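Local structure of beta-2-microglobulin (Danio rerio, 4M9O) at residues E40-G45 with T81-H86; T51-L56 with L66-A71. The protein serves as a component of the class I major histocompatibility complex and takes part in presenting peptide antigens to the immune system. One frame throughout, in Å; residues are numbered along the deposited sequence.

How the interactions relate
Interactions 1 and 2 lie in the two opposing sheets of one immunoglobulin C1-set domain, their centres about 12 Å apart, and illustrate how a beta sandwich is joined twice: within each sheet by backbone bonds, between sheets by side chains. Residues 51-56 and 66-71 fall inside the chain loop that 40-45 and 81-86 close. Leu41 reaches across from interaction 1 to interaction 2, its CD1 3.7 Å from CG1 of Val70 and 3.8 Å from CG of Lys68. Nearby, OE1 of Glu40 stands 3.8 Å from NZ of Lys68, a long and weak approach of opposite charges. Interaction 1 is largely buried, whereas interaction 2 runs along an outermost strand and is only partly buried.

Interaction 1: residues E40-G45 with T81-H86; sequences ELLKNG and TCSVRH
Glu40, Leu41 and Leu42 face Ser83, Cys82 and Thr81 in turn along two antiparallel strands, whose axes approach to 4.6 Å. Two hydrogen-bonded pairs enclose a non-hydrogen-bonded one. At the first, Ser83 N donates to Glu40 O at 2.7 Å with a nearly straight N-H...O angle of 176°, while Glu40 N returns a bond to Ser83 O. At the second, Leu42 N reaches Thr81 O at 2.6 Å, and Thr81 N binds Leu42 O from a position tilted 19° out of the carbonyl plane. Between them, Cys82 CA lies 3.4 Å from Glu40 O in a CA-H...O contact.

The side-chain contacts divide between the two faces. On the face of Leu42, Thr81 and Ser83, chi1 of the leucine (-69°) brings CG beside the backbone N, and a chi2 turned off a staggered position carries CD1 diagonally across the pair to Ser83 CB at 3.5 Å, while Leu42 CB sits 3.4 Å from Thr81 OG1. On the other face, the CD2 branch of Leu41 meets Cys82 CB at 4.1 Å, and the sulfur, anti to its backbone N, continues into the disulfide with Cys27.

Other polar groups find partners beyond the paired backbone. A water accepts a bond from Gly45 N at 3.0 Å and makes a weak one with Thr81 OG1, bridging the turn to the strand. Ser83 OG is hydrogen-bonded to Lys92 of the adjoining strand 89-94.

Strands 38-43 and 80-86 are thus central neighbours in one sheet of the immunoglobulin sandwich, and Cys82 carries that sheet's half of the disulfide crossing to the other.

Interaction 2: residues T51-L56 with L66-A71; sequences TKQTDL and LTKSVA
Thr51 to Thr54 run antiparallel to Thr67 to Val70, the directions of residues 51-56 and 66-70 lying 169° apart. Lys52 and Ser69 form a hydrogen-bonded pair, each N giving a 2.9 Å bond to the other's O. The next pair, Gln53 with Lys68, is non-hydrogen-bonded, and beyond it Thr54 N donates to Thr67 O at 3.1 Å. The return bond is made by a side chain: Thr67 N donates to Thr54 OG1, which chi1 of 63° sets between its own N and carbonyl carbon. A water donates to both Lys52 O and Thr67 O and is 2.8 Å from Ser69 OG.

The chain of Lys68, bent at chi2 (106°) and chi3, passes obliquely between Thr51 and Gln53. Its CE lies 3.4 Å from Thr51 OG1, and NZ makes a weak bond of 3.5 Å with Gln53 OE1 and another weak one with Ile39 O of the facing sheet. An alanine here would probably leave Gln53 OE1 and the distant carboxylate of Glu40 without this charged partner and open a gap beside Thr51. At the far end, Leu66 CD1 lies 3.2 Å from Thr54 O. The same methyl packs on Leu56 CA.

The Thr54 hydroxyl thus replaces a backbone carbonyl, while the water is a further partner of two carbonyls that the sheet already uses. The contacts described for the lysine ammonium are weak or long, which would probably let it shift among them.

Interaction 1: residues E40-G45 with T81-H86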
loop_
_atom_site.group_PDB
_atom_site.type_symbol
_atom_site.label_atom_id
_atom_site.label_comp_id
_atom_site.label_asym_id
_atom_site.label_seq_id
_atom_site.Cartn_x
_atom_site.Cartn_y
_atom_site.Cartn_z
ATOM N N GLU A 40 3.576 3.270 4.172
ATOM C CA GLU A 40 2.842 2.970 5.404
ATOM C C GLU A 40 1.392 2.702 5.130
ATOM O O GLU A 40 0.835 3.238 4.229
ATOM C CB GLU A 40 2.913 4.060 6.461
ATOM C CG GLU A 40 4.262 4.419 6.994
ATOM C CD GLU A 40 5.012 3.284 7.628
ATOM O OE1 GLU A 40 4.426 2.391 8.266
ATOM O OE2 GLU A 40 6.225 3.294 7.493
ATOM N N LEU A 41 0.796 1.849 5.927
ATOM C CA LEU A 41 -0.602 1.523 5.813
ATOM C C LEU A 41 -1.286 2.189 6.984
ATOM O O LEU A 41 -0.821 2.122 8.060
ATOM C CB LEU A 41 -0.833 0.024 5.823
ATOM C CG LEU A 41 -0.524 -0.785 4.574
ATOM C CD1 LEU A 41 -0.650 -2.271 4.754
ATOM C CD2 LEU A 41 -1.366 -0.318 3.508
ATOM N N LEU A 42 -2.374 2.868 6.737
ATOM C CA LEU A 42 -3.047 3.631 7.760
ATOM C C LEU A 42 -4.494 3.278 7.974
ATOM O O LEU A 42 -5.202 3.054 7.064
ATOM C CB LEU A 42 -2.914 5.105 7.466
ATOM C CG LEU A 42 -1.533 5.707 7.617
ATOM C CD1 LEU A 42 -0.969 6.005 6.351
ATOM C CD2 LEU A 42 -1.491 6.875 8.475
ATOM N N LYS A 43 -4.893 3.215 9.221
ATOM C CA LYS A 43 -6.282 3.038 9.589
ATOM C C LYS A 43 -6.794 4.205 10.413
ATOM O O LYS A 43 -6.281 4.495 11.445
ATOM C CB LYS A 43 -6.504 1.749 10.337
ATOM C CG LYS A 43 -7.906 1.596 10.873
ATOM C CD LYS A 43 -7.961 0.505 11.835
ATOM C CE LYS A 43 -9.338 0.234 12.301
ATOM N NZ LYS A 43 -9.369 -0.785 13.314
ATOM N N ASN A 44 -7.807 4.875 9.916
ATOM C CA ASN A 44 -8.464 5.938 10.639
ATOM C C ASN A 44 -7.412 6.944 11.083
ATOM O O ASN A 44 -7.454 7.495 12.134
ATOM C CB ASN A 44 -9.342 5.387 11.786
ATOM C CG ASN A 44 -10.555 4.649 11.277
ATOM O OD1 ASN A 44 -10.968 4.836 10.171
ATOM N ND2 ASN A 44 -11.107 3.810 12.085
ATOM N N GLY A 45 -6.479 7.132 10.172
ATOM C CA GLY A 45 -5.355 7.964 10.246
ATOM C C GLY A 45 -4.329 7.559 11.250
ATOM O O GLY A 45 -3.534 8.364 11.560
ATOM N N THR A 81 -5.927 3.751 4.264
ATOM C CA THR A 81 -5.070 4.382 3.290
ATOM C C THR A 81 -3.628 3.882 3.292
ATOM O O THR A 81 -3.096 3.442 4.285
ATOM C CB THR A 81 -5.034 5.912 3.427
ATOM O OG1 THR A 81 -4.443 6.224 4.647
ATOM C CG2 THR A 81 -6.353 6.497 3.415
ATOM N N CYS A 82 -3.016 3.987 2.137
ATOM C CA CYS A 82 -1.622 3.660 1.947
ATOM C C CYS A 82 -0.897 4.940 1.696
ATOM O O CYS A 82 -1.283 5.690 0.887
ATOM C CB CYS A 82 -1.413 2.709 0.779
ATOM S SG CYS A 82 0.225 2.316 0.370
ATOM N N SER A 83 0.158 5.173 2.427
ATOM C CA SER A 83 0.927 6.379 2.302
ATOM C C SER A 83 2.285 6.085 1.681
ATOM O O SER A 83 2.984 5.290 2.181
ATOM C CB SER A 83 1.080 6.998 3.660
ATOM O OG SER A 83 1.641 8.257 3.654
ATOM N N VAL A 84 2.611 6.737 0.581
ATOM C CA VAL A 84 3.862 6.526 -0.134
ATOM C C VAL A 84 4.752 7.773 -0.285
ATOM O O VAL A 84 4.357 8.742 -0.838
ATOM C CB VAL A 84 3.601 5.925 -1.519
ATOM C CG1 VAL A 84 4.837 5.638 -2.230
ATOM C CG2 VAL A 84 2.739 4.734 -1.452
ATOM N N ARG A 85 5.971 7.700 0.206
ATOM C CA ARG A 85 6.943 8.744 0.055
ATOM C C ARG A 85 8.075 8.366 -0.911
ATOM O O ARG A 85 8.731 7.388 -0.749
ATOM C CB ARG A 85 7.491 9.174 1.408
ATOM C CG ARG A 85 8.479 10.315 1.399
ATOM C CD ARG A 85 8.424 11.084 2.675
ATOM N NE ARG A 85 9.202 12.308 2.709
ATOM C CZ ARG A 85 8.727 13.537 2.593
ATOM N NH1 ARG A 85 7.459 13.768 2.370
ATOM N NH2 ARG A 85 9.554 14.549 2.675
ATOM N N HIS A 86 8.205 9.184 -1.930
ATOM C CA HIS A 86 9.224 9.097 -2.945
ATOM C C HIS A 86 9.689 10.496 -3.303
ATOM O O HIS A 86 8.891 11.346 -3.489
ATOM C CB HIS A 86 8.604 8.461 -4.166
ATOM C CG HIS A 86 9.565 8.116 -5.244
ATOM N ND1 HIS A 86 9.464 8.626 -6.499
ATOM C CD2 HIS A 86 10.636 7.308 -5.257
ATOM C CE1 HIS A 86 10.421 8.147 -7.247
ATOM N NE2 HIS A 86 11.152 7.347 -6.514
HETATM O O HOH W 1 -6.684 6.319 7.281
#

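Interaction 2: residues T51-L56 with L66-A71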
loop_
_atom_site.group_PDB
_atom_site.type_symbol
_atom_site.label_atom_id
_atom_site.label_comp_id
_atom_site.label_asym_id
_atom_site.label_seq_id
_atom_site.Cartn_x
_atom_site.Cartn_y
_atom_site.Cartn_z
ATOM N N THR A 51 2.408 -4.686 10.246
ATOM C CA THR A 51 2.424 -4.745 8.817
ATOM C C THR A 51 3.629 -5.548 8.395
ATOM O O THR A 51 4.550 -5.701 9.124
ATOM C CB THR A 51 2.428 -3.362 8.149
ATOM O OG1 THR A 51 3.640 -2.716 8.413
ATOM C CG2 THR A 51 1.329 -2.516 8.634
ATOM N N LYS A 52 3.561 -6.068 7.208
ATOM C CA LYS A 52 4.598 -6.837 6.600
ATOM C C LYS A 52 5.039 -6.158 5.319
ATOM O O LYS A 52 4.232 -5.698 4.580
ATOM C CB LYS A 52 4.087 -8.207 6.275
ATOM C CG LYS A 52 3.647 -8.996 7.452
ATOM C CD LYS A 52 4.757 -9.818 7.985
ATOM C CE LYS A 52 4.564 -10.243 9.449
ATOM N NZ LYS A 52 5.604 -11.179 9.909
ATOM N N GLN A 53 6.331 -6.095 5.095
ATOM C CA GLN A 53 6.889 -5.547 3.883
ATOM C C GLN A 53 7.854 -6.523 3.185
ATOM O O GLN A 53 8.690 -7.113 3.799
ATOM C CB GLN A 53 7.542 -4.194 4.170
ATOM C CG GLN A 53 8.088 -3.427 3.002
ATOM C CD GLN A 53 8.550 -2.060 3.390
ATOM O OE1 GLN A 53 7.784 -1.220 3.713
ATOM N NE2 GLN A 53 9.789 -1.878 3.417
ATOM N N THR A 54 7.695 -6.676 1.890
ATOM C CA THR A 54 8.603 -7.484 1.111
ATOM C C THR A 54 9.934 -6.755 0.945
ATOM O O THR A 54 9.995 -5.597 1.092
ATOM C CB THR A 54 8.022 -7.927 -0.260
ATOM O OG1 THR A 54 7.775 -6.808 -1.075
ATOM C CG2 THR A 54 6.747 -8.710 -0.080
ATOM N N ASP A 55 10.992 -7.490 0.702
ATOM C CA ASP A 55 12.261 -6.909 0.364
ATOM C C ASP A 55 12.130 -6.353 -1.045
ATOM O O ASP A 55 11.485 -6.925 -1.828
ATOM C CB ASP A 55 13.382 -7.907 0.493
ATOM C CG ASP A 55 13.685 -8.254 1.939
ATOM O OD1 ASP A 55 13.921 -7.355 2.734
ATOM O OD2 ASP A 55 13.658 -9.424 2.276
ATOM N N LEU A 56 12.732 -5.221 -1.310
ATOM C CA LEU A 56 12.608 -4.554 -2.583
ATOM C C LEU A 56 13.078 -5.463 -3.701
ATOM O O LEU A 56 14.105 -6.043 -3.604
ATOM C CB LEU A 56 13.413 -3.272 -2.570
ATOM C CG LEU A 56 13.426 -2.449 -3.846
ATOM C CD1 LEU A 56 12.227 -1.613 -3.998
ATOM C CD2 LEU A 56 14.633 -1.672 -3.998
ATOM N N LEU A 66 7.727 -3.158 -4.578
ATOM C CA LEU A 66 7.593 -3.376 -3.184
ATOM C C LEU A 66 6.135 -3.579 -2.806
ATOM O O LEU A 66 5.296 -2.927 -3.312
ATOM C CB LEU A 66 8.142 -2.149 -2.490
ATOM C CG LEU A 66 8.623 -2.176 -1.070
ATOM C CD1 LEU A 66 9.780 -3.089 -0.915
ATOM C CD2 LEU A 66 9.018 -0.789 -0.638
ATOM N N THR A 67 5.884 -4.456 -1.863
ATOM C CA THR A 67 4.565 -4.712 -1.343
ATOM C C THR A 67 4.457 -4.627 0.181
ATOM O O THR A 67 5.202 -5.211 0.867
ATOM C CB THR A 67 4.069 -6.077 -1.815
ATOM O OG1 THR A 67 3.989 -6.079 -3.221
ATOM C CG2 THR A 67 2.746 -6.417 -1.247
ATOM N N LYS A 68 3.514 -3.875 0.673
ATOM C CA LYS A 68 3.222 -3.823 2.075
ATOM C C LYS A 68 1.822 -4.378 2.351
ATOM O O LYS A 68 0.905 -4.029 1.695
ATOM C CB LYS A 68 3.349 -2.395 2.575
ATOM C CG LYS A 68 3.045 -2.188 3.963
ATOM C CD LYS A 68 4.289 -1.962 4.694
ATOM C CE LYS A 68 4.216 -0.844 5.623
ATOM N NZ LYS A 68 5.478 -0.709 6.258
ATOM N N SER A 69 1.696 -5.251 3.324
ATOM C CA SER A 69 0.435 -5.872 3.667
ATOM C C SER A 69 0.113 -5.939 5.156
ATOM O O SER A 69 0.980 -5.883 5.946
ATOM C CB SER A 69 0.358 -7.264 3.113
ATOM O OG SER A 69 1.441 -8.007 3.495
ATOM N N VAL A 70 -1.150 -6.045 5.476
ATOM C CA VAL A 70 -1.614 -6.206 6.836
ATOM C C VAL A 70 -2.954 -6.934 6.973
ATOM O O VAL A 70 -3.812 -6.737 6.205
ATOM C CB VAL A 70 -1.653 -4.847 7.547
ATOM C CG1 VAL A 70 -2.791 -4.058 7.143
ATOM C CG2 VAL A 70 -1.570 -4.990 9.018
ATOM N N ALA A 71 -3.117 -7.745 7.992
ATOM C CA ALA A 71 -4.411 -8.307 8.296
ATOM C C ALA A 71 -5.339 -7.201 8.784
ATOM O O ALA A 71 -4.927 -6.362 9.523
ATOM C CB ALA A 71 -4.306 -9.346 9.294
HETATM O O HOH W 2 3.982 -7.618 2.320
#